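Local coordinates for protein RV1873 (Mycobacterium tuberculosis, PDB 2JEK) that is of unknown function but belongs to the DUF1810 family and folds into a compact, all-helical right-handed superhelix, at residues 82-85 with 86-89. Numbering follows the deposited sequence.
Sequences TGLV and NQVQ. With SO4 (sulfate ion), chain B.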
ATOM      1  N   THR A  82       3.123   0.544  -6.958  1.00  7.70           N
ATOM      2  CA  THR A  82       1.791   0.391  -7.548  1.00  7.14           C
ATOM      3  C   THR A  82       1.895   0.179  -9.061  1.00  8.46           C
ATOM      4  O   THR A  82       1.247  -0.719  -9.609  1.00  8.96           O
ATOM      5  CB  THR A  82       0.938   1.630  -7.227  1.00  7.89           C
ATOM      6  OG1 THR A  82       0.832   1.754  -5.804  1.00  8.17           O
ATOM      7  CG2 THR A  82      -0.467   1.541  -7.835  1.00  7.99           C
ATOM      8  N   GLY A  83       2.722   0.997  -9.715  1.00  9.60           N
ATOM      9  CA  GLY A  83       2.921   0.902 -11.162  1.00 10.51           C
ATOM     10  C   GLY A  83       3.489  -0.431 -11.611  1.00 10.18           C
ATOM     11  O   GLY A  83       3.059  -0.998 -12.642  1.00 10.30           O
ATOM     12  N   LEU A  84       4.438  -0.962 -10.834  1.00 10.25           N
ATOM     13  CA  LEU A  84       5.004  -2.289 -11.120  1.00  9.67           C
ATOM     14  C   LEU A  84       3.942  -3.383 -11.085  1.00 10.40           C
ATOM     15  O   LEU A  84       3.918  -4.268 -11.947  1.00 11.09           O
ATOM     16  CB  LEU A  84       6.153  -2.622 -10.157  1.00 10.22           C
ATOM     17  CG  LEU A  84       7.419  -1.787 -10.347  1.00 12.13           C
ATOM     18  CD1 LEU A  84       8.393  -2.036  -9.202  1.00 13.40           C
ATOM     19  CD2 LEU A  84       8.054  -2.096 -11.706  1.00 13.32           C
ATOM     20  N   VAL A  85       3.051  -3.313 -10.095  1.00  9.45           N
ATOM     21  CA  VAL A  85       1.966  -4.284  -9.999  1.00  8.85           C
ATOM     22  C   VAL A  85       1.024  -4.132 -11.196  1.00  9.07           C
ATOM     23  O   VAL A  85       0.620  -5.125 -11.803  1.00  9.66           O
ATOM     24  CB  VAL A  85       1.190  -4.161  -8.659  1.00  8.18           C
ATOM     25  CG1 VAL A  85      -0.002  -5.125  -8.632  1.00  8.96           C
ATOM     26  CG2 VAL A  85       2.111  -4.458  -7.470  1.00  9.14           C
ATOM     27  N   ASN A  86       0.694  -2.887 -11.543  1.00  9.57           N
ATOM     28  CA  ASN A  86      -0.206  -2.630 -12.679  1.00 10.28           C
ATOM     29  C   ASN A  86       0.329  -3.161 -14.005  1.00 11.74           C
ATOM     30  O   ASN A  86      -0.451  -3.508 -14.880  1.00 11.91           O
ATOM     31  CB  ASN A  86      -0.539  -1.150 -12.800  1.00 10.76           C
ATOM     32  CG  ASN A  86      -1.560  -0.703 -11.778  1.00  9.20           C
ATOM     33  OD1 ASN A  86      -2.342  -1.504 -11.281  1.00 13.54           O
ATOM     34  ND2 ASN A  86      -1.579   0.586 -11.493  1.00 10.53           N
ATOM     35  N   GLN A  87       1.652  -3.270 -14.104  1.00 12.13           N
ATOM     36  CA  GLN A  87       2.372  -3.699 -15.310  1.00 15.39           C
ATOM     37  C   GLN A  87       2.386  -5.219 -15.525  1.00 15.07           C
ATOM     38  O   GLN A  87       2.598  -5.688 -16.652  1.00 15.28           O
ATOM     39  CB  GLN A  87       3.808  -3.171 -15.214  1.00 16.43           C
ATOM     40  CG  GLN A  87       4.640  -3.262 -16.464  1.00 22.42           C
ATOM     41  CD  GLN A  87       6.003  -2.637 -16.273  1.00 19.05           C
ATOM     42  OE1 GLN A  87       6.773  -3.037 -15.394  1.00 25.87           O
ATOM     43  NE2 GLN A  87       6.310  -1.650 -17.092  1.00 26.39           N
ATOM     44  N   VAL A  88       2.176  -5.986 -14.457  1.00 14.48           N
ATOM     45  CA  VAL A  88       2.182  -7.449 -14.540  1.00 13.81           C
ATOM     46  C   VAL A  88       1.029  -7.936 -15.426  1.00 14.43           C
ATOM     47  O   VAL A  88      -0.096  -7.445 -15.318  1.00 13.82           O
ATOM     48  CB  VAL A  88       2.090  -8.098 -13.135  1.00 13.17           C
ATOM     49  CG1 VAL A  88       2.110  -9.621 -13.232  1.00 13.90           C
ATOM     50  CG2 VAL A  88       3.245  -7.644 -12.251  1.00 13.71           C
ATOM     51  N   GLN A  89       1.328  -8.877 -16.326  1.00 15.23           N
ATOM     52  CA  GLN A  89       0.322  -9.407 -17.246  1.00 16.78           C
ATOM     53  C   GLN A  89       0.035 -10.872 -16.990  1.00 17.51           C
ATOM     54  O   GLN A  89       0.947 -11.646 -16.691  1.00 18.16           O
ATOM     55  CB  GLN A  89       0.782  -9.264 -18.701  1.00 16.92           C
ATOM     56  CG  GLN A  89       1.024  -7.849 -19.137  1.00 17.38           C
ATOM     57  CD  GLN A  89      -0.232  -6.997 -19.118  1.00 23.67           C
ATOM     58  OE1 GLN A  89      -1.319  -7.449 -19.494  1.00 26.08           O
ATOM     59  NE2 GLN A  89      -0.089  -5.750 -18.678  1.00 26.24           N
TER
HETATM   60  S   SO4 B1146      -2.856  -3.624 -18.688  0.80 22.74           S
HETATM   61  O1  SO4 B1146      -2.831  -3.609 -20.149  0.80 23.04           O
HETATM   62  O2  SO4 B1146      -3.452  -4.868 -18.211  0.80 22.98           O
HETATM   63  O3  SO4 B1146      -3.592  -2.469 -18.183  0.80 25.85           O
HETATM   64  O4  SO4 B1146      -1.468  -3.575 -18.219  0.80 26.10           O
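Asn86 N reaches back one full turn to Thr82 O at 3.0 Å, an alpha-helical bond lying in the carbonyl plane, Gln87 N divides itself weakly between Gly83 O and Leu84 O, and Val88 N bonds Val85 O, only three residues back, at 3.2 Å as the chain leaves the helix. Val88 N lies 61° out of the plane of the Val85 carbonyl, off its lone pairs. Thr82 and Asn86 run side by side, methyl CG2 3.9 Å from amide ND2. In Thr82, chi1 -60° puts OG1 beside the backbone N, where it bonds Leu78 O one turn earlier; a beta-branched residue can thus satisfy its hydroxyl within the helix and turn its methyl to Asn86. Non-helical Gln89 is long and flexible enough to fold back, bent at chi2 (-64°), and its NE2 bonds O4 of a sulfate, probably from the crystallisation liquor, at 2.6 Å and, weakly, Gln87 O. Lys128 NZ also binds the sulfate, Asn86 O and Val88 O. Apolar Val88 touches Leu84 O with CG2 and rests on Ile96 of helix 93-96. Buried Val85 suits its nonpolar setting of Leu28, Phe42, Ile93 and Leu125, while Asn86 ND2 can donate to Asp121 O of helix 120-129, and Leu84 packs on helix 21-29.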